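Local coordinates for protein N2152 (Neocallimastix frontalis, PDB 5U22) that probably hydrolyses glycosidic bonds in rare arabinosyl substrates, as a family 39 glycoside hydrolase with a TIM barrel and a beta sandwich, at residues 120-131 with 167-178. Residues are numbered along the deposited sequence; the frame is centred on the assembly and turned at random.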
# COMPACT_ATOMS: atom_id res chain seq x y z
N TRP A 120 -26.02 14.01 -3.18
CA TRP A 120 -24.97 13.02 -3.41
C TRP A 120 -24.90 12.62 -4.88
O TRP A 120 -23.83 12.60 -5.49
CB TRP A 120 -25.24 11.81 -2.52
CG TRP A 120 -24.31 10.63 -2.65
CD1 TRP A 120 -24.66 9.36 -2.99
CD2 TRP A 120 -22.90 10.60 -2.37
NE1 TRP A 120 -23.57 8.53 -2.95
CE2 TRP A 120 -22.47 9.26 -2.59
CE3 TRP A 120 -21.95 11.55 -1.99
CZ2 TRP A 120 -21.14 8.87 -2.42
CZ3 TRP A 120 -20.62 11.15 -1.82
CH2 TRP A 120 -20.23 9.82 -2.04
N PHE A 121 -26.06 12.32 -5.48
CA PHE A 121 -26.07 11.90 -6.87
C PHE A 121 -25.70 13.05 -7.80
O PHE A 121 -24.95 12.85 -8.77
CB PHE A 121 -27.45 11.33 -7.22
CG PHE A 121 -27.59 9.85 -6.93
CD1 PHE A 121 -26.83 9.22 -5.96
CD2 PHE A 121 -28.48 9.08 -7.67
CE1 PHE A 121 -26.96 7.85 -5.72
CE2 PHE A 121 -28.61 7.71 -7.44
CZ PHE A 121 -27.85 7.10 -6.47
N ASN A 122 -26.21 14.26 -7.54
CA ASN A 122 -25.82 15.41 -8.36
C ASN A 122 -24.31 15.62 -8.33
O ASN A 122 -23.68 15.85 -9.37
CB ASN A 122 -26.55 16.66 -7.88
CG ASN A 122 -28.02 16.66 -8.25
OD1 ASN A 122 -28.39 16.14 -9.31
ND2 ASN A 122 -28.86 17.20 -7.37
N GLU A 123 -23.71 15.55 -7.14
CA GLU A 123 -22.26 15.74 -7.04
C GLU A 123 -21.50 14.64 -7.78
O GLU A 123 -20.52 14.93 -8.47
CB GLU A 123 -21.84 15.79 -5.57
CG GLU A 123 -22.26 17.06 -4.87
CD GLU A 123 -21.66 18.29 -5.50
OE1 GLU A 123 -20.46 18.28 -5.80
OE2 GLU A 123 -22.40 19.28 -5.71
N ILE A 124 -21.95 13.39 -7.65
CA ILE A 124 -21.28 12.30 -8.36
C ILE A 124 -21.40 12.49 -9.87
O ILE A 124 -20.41 12.35 -10.59
CB ILE A 124 -21.85 10.93 -7.92
CG1 ILE A 124 -21.39 10.62 -6.49
CG2 ILE A 124 -21.38 9.83 -8.83
CD1 ILE A 124 -22.02 9.38 -5.92
N ARG A 125 -22.59 12.86 -10.36
CA ARG A 125 -22.76 13.07 -11.80
C ARG A 125 -21.86 14.18 -12.31
O ARG A 125 -21.25 14.05 -13.38
CB ARG A 125 -24.21 13.41 -12.13
CG ARG A 125 -25.19 12.28 -12.04
CD ARG A 125 -26.59 12.80 -12.38
NE ARG A 125 -27.62 11.82 -12.09
CZ ARG A 125 -27.87 10.77 -12.87
NH1 ARG A 125 -27.15 10.57 -13.96
NH2 ARG A 125 -28.83 9.92 -12.55
N SER A 126 -21.80 15.29 -11.58
CA SER A 126 -20.90 16.38 -11.97
C SER A 126 -19.45 15.92 -11.98
O SER A 126 -18.70 16.26 -12.90
CB SER A 126 -21.08 17.58 -11.04
OG SER A 126 -20.12 18.58 -11.34
N PHE A 127 -19.04 15.12 -10.99
CA PHE A 127 -17.66 14.63 -10.98
C PHE A 127 -17.40 13.73 -12.18
O PHE A 127 -16.36 13.83 -12.84
CB PHE A 127 -17.32 13.89 -9.70
CG PHE A 127 -16.03 13.14 -9.81
CD1 PHE A 127 -14.82 13.83 -9.76
CD2 PHE A 127 -16.01 11.78 -10.09
CE1 PHE A 127 -13.62 13.16 -9.94
CE2 PHE A 127 -14.81 11.10 -10.27
CZ PHE A 127 -13.61 11.79 -10.20
N ILE A 128 -18.33 12.81 -12.46
CA ILE A 128 -18.12 11.85 -13.55
C ILE A 128 -18.05 12.56 -14.89
O ILE A 128 -17.28 12.18 -15.78
CB ILE A 128 -19.21 10.77 -13.53
CG1 ILE A 128 -19.03 9.91 -12.28
CG2 ILE A 128 -19.13 9.90 -14.76
CD1 ILE A 128 -17.68 9.24 -12.21
N ASN A 129 -18.86 13.61 -15.07
CA ASN A 129 -18.75 14.42 -16.27
C ASN A 129 -17.35 15.01 -16.42
O ASN A 129 -16.74 14.93 -17.49
CB ASN A 129 -19.80 15.53 -16.24
CG ASN A 129 -19.63 16.51 -17.38
OD1 ASN A 129 -19.98 16.21 -18.53
ND2 ASN A 129 -19.11 17.70 -17.07
N ASP A 130 -16.82 15.61 -15.34
CA ASP A 130 -15.48 16.18 -15.40
C ASP A 130 -14.43 15.11 -15.61
O ASP A 130 -13.43 15.33 -16.31
CB ASP A 130 -15.17 16.97 -14.12
CG ASP A 130 -16.05 18.20 -13.97
OD1 ASP A 130 -16.68 18.61 -14.97
OD2 ASP A 130 -16.10 18.76 -12.86
N LYS A 131 -14.62 13.95 -14.97
CA LYS A 131 -13.73 12.80 -15.18
C LYS A 131 -13.64 12.42 -16.65
O LYS A 131 -12.55 12.30 -17.21
CB LYS A 131 -14.22 11.62 -14.33
CG LYS A 131 -13.42 10.33 -14.48
CD LYS A 131 -13.95 9.26 -13.53
CE LYS A 131 -13.19 7.92 -13.66
NZ LYS A 131 -13.59 7.11 -14.83
N THR A 167 -25.74 3.78 -5.14
CA THR A 167 -24.65 4.48 -5.80
C THR A 167 -23.95 3.57 -6.81
O THR A 167 -23.51 4.02 -7.87
CB THR A 167 -23.66 4.99 -4.74
OG1 THR A 167 -24.37 5.77 -3.77
CG2 THR A 167 -22.60 5.86 -5.38
N TYR A 168 -23.84 2.28 -6.47
CA TYR A 168 -23.30 1.29 -7.40
C TYR A 168 -24.09 1.27 -8.70
O TYR A 168 -23.52 1.30 -9.79
CB TYR A 168 -23.32 -0.07 -6.71
CG TYR A 168 -22.68 -1.23 -7.45
CD1 TYR A 168 -23.34 -1.87 -8.51
CD2 TYR A 168 -21.46 -1.74 -7.04
CE1 TYR A 168 -22.75 -2.95 -9.17
CE2 TYR A 168 -20.88 -2.82 -7.68
CZ TYR A 168 -21.52 -3.41 -8.74
OH TYR A 168 -20.92 -4.49 -9.35
N ASP A 169 -25.43 1.25 -8.60
CA ASP A 169 -26.25 1.23 -9.81
C ASP A 169 -26.05 2.50 -10.61
O ASP A 169 -26.02 2.47 -11.85
CB ASP A 169 -27.72 1.04 -9.45
CG ASP A 169 -28.02 -0.35 -8.92
OD1 ASP A 169 -27.14 -1.22 -9.02
OD2 ASP A 169 -29.14 -0.58 -8.40
N LEU A 170 -25.91 3.64 -9.92
CA LEU A 170 -25.64 4.89 -10.61
C LEU A 170 -24.31 4.82 -11.37
O LEU A 170 -24.24 5.18 -12.55
CB LEU A 170 -25.63 6.04 -9.60
CG LEU A 170 -25.10 7.36 -10.20
CD1 LEU A 170 -26.07 7.88 -11.26
CD2 LEU A 170 -24.87 8.39 -9.12
N LEU A 171 -23.25 4.34 -10.71
CA LEU A 171 -21.93 4.30 -11.33
C LEU A 171 -21.90 3.37 -12.54
O LEU A 171 -21.20 3.64 -13.53
CB LEU A 171 -20.88 3.88 -10.30
CG LEU A 171 -20.58 4.97 -9.27
CD1 LEU A 171 -19.64 4.48 -8.20
CD2 LEU A 171 -20.00 6.20 -9.97
N ARG A 172 -22.63 2.25 -12.47
CA ARG A 172 -22.66 1.34 -13.60
C ARG A 172 -23.36 1.96 -14.79
O ARG A 172 -23.05 1.63 -15.94
CB ARG A 172 -23.36 0.03 -13.22
CG ARG A 172 -22.57 -0.87 -12.29
CD ARG A 172 -21.25 -1.32 -12.89
NE ARG A 172 -20.73 -2.48 -12.16
CZ ARG A 172 -19.45 -2.71 -11.92
NH1 ARG A 172 -18.52 -1.87 -12.34
NH2 ARG A 172 -19.09 -3.80 -11.25
N GLN A 173 -24.31 2.86 -14.54
CA GLN A 173 -25.00 3.54 -15.63
C GLN A 173 -24.13 4.64 -16.24
O GLN A 173 -24.01 4.73 -17.47
CB GLN A 173 -26.33 4.12 -15.12
N ILE A 174 -23.52 5.50 -15.41
CA ILE A 174 -22.85 6.68 -15.95
C ILE A 174 -21.34 6.52 -16.15
O ILE A 174 -20.74 7.35 -16.84
CB ILE A 174 -23.13 7.92 -15.07
CG1 ILE A 174 -22.42 7.83 -13.71
CG2 ILE A 174 -24.64 8.13 -14.89
CD1 ILE A 174 -22.69 9.05 -12.82
N ASP A 175 -20.71 5.50 -15.58
CA ASP A 175 -19.28 5.24 -15.81
C ASP A 175 -19.06 3.73 -15.89
O ASP A 175 -18.35 3.13 -15.08
CB ASP A 175 -18.43 5.88 -14.70
CG ASP A 175 -16.95 5.98 -15.06
OD1 ASP A 175 -16.57 5.61 -16.20
OD2 ASP A 175 -16.16 6.45 -14.20
N PRO A 176 -19.67 3.08 -16.90
CA PRO A 176 -19.76 1.61 -16.88
C PRO A 176 -18.43 0.89 -16.97
O PRO A 176 -18.31 -0.25 -16.51
CB PRO A 176 -20.65 1.31 -18.10
CG PRO A 176 -20.44 2.47 -19.01
CD PRO A 176 -20.28 3.66 -18.10
N ASN A 177 -17.41 1.52 -17.55
CA ASN A 177 -16.14 0.84 -17.74
C ASN A 177 -15.17 1.07 -16.59
O ASN A 177 -14.04 0.55 -16.63
CB ASN A 177 -15.54 1.29 -19.07
CG ASN A 177 -16.45 0.96 -20.22
OD1 ASN A 177 -16.98 -0.15 -20.29
ND2 ASN A 177 -16.68 1.93 -21.09
N GLU A 178 -15.57 1.80 -15.56
CA GLU A 178 -14.69 2.04 -14.43
C GLU A 178 -14.91 0.99 -13.35
O GLU A 178 -16.02 0.47 -13.18
CB GLU A 178 -14.91 3.45 -13.87
CG GLU A 178 -13.90 3.87 -12.81
CD GLU A 178 -12.47 3.82 -13.32
OE1 GLU A 178 -11.98 4.84 -13.86
OE2 GLU A 178 -11.82 2.75 -13.17
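Leu170 lays its CD2 methyl over the centre of the Phe121 ring, a CH-pi contact 3.7 Å from CD2 to the ring centroid. The same methyl meets Ile124 CG2, while the other branch, CD1, lies over one face of the Arg125 guanidinium, 3.7 Å from NH2; the rotation about the Leu170 CB-CG bond parts the two methyls between these partners. Ile124 is a knob in a hole formed by Thr167, Leu170, Leu171 and Ile174, its CD1 3.6 Å from Thr167 CG2. Further along, Ile174 CD1 packs on Ile128 CG1 at 3.8 Å.

Polar bonds close both ends of this apolar seam. At one, Trp120 NE1 donates to Thr167 OG1 (3.0 Å, 157° at the hydrogen), the oxygen lying in the indole plane; OG1 is also hydrogen-bonded to Met163 O, one turn earlier in its own helix, and Trp145 meets the indole edge-to-face. At the other, Lys131 runs extended as far as CE, then bends at chi4 (-78°) to bring NZ between two carboxylates, 2.7 Å from Asp175 OD2 through its syn lone pair and 2.9 Å from Glu178 OE1 through its anti lone pair. Asp175, the first residue to leave helical geometry, starts the type I turn that brings Glu178 round to the same ammonium.

Helices 117-134 and 160-174 are neighbours on the outside of the TIM barrel; their segments 120-131 and 167-174 run in the same general direction, 28° apart, with axes 11.2 Å from each other at closest approach. Lys131, Asp175 and Glu178 also touch strand 139-143 beneath them. With Lys131 and Asp175 buried, the two carboxylates probably keep the lysine protonated, and the paired charges tie helix 117-134 to the turn leading into strand 180-185.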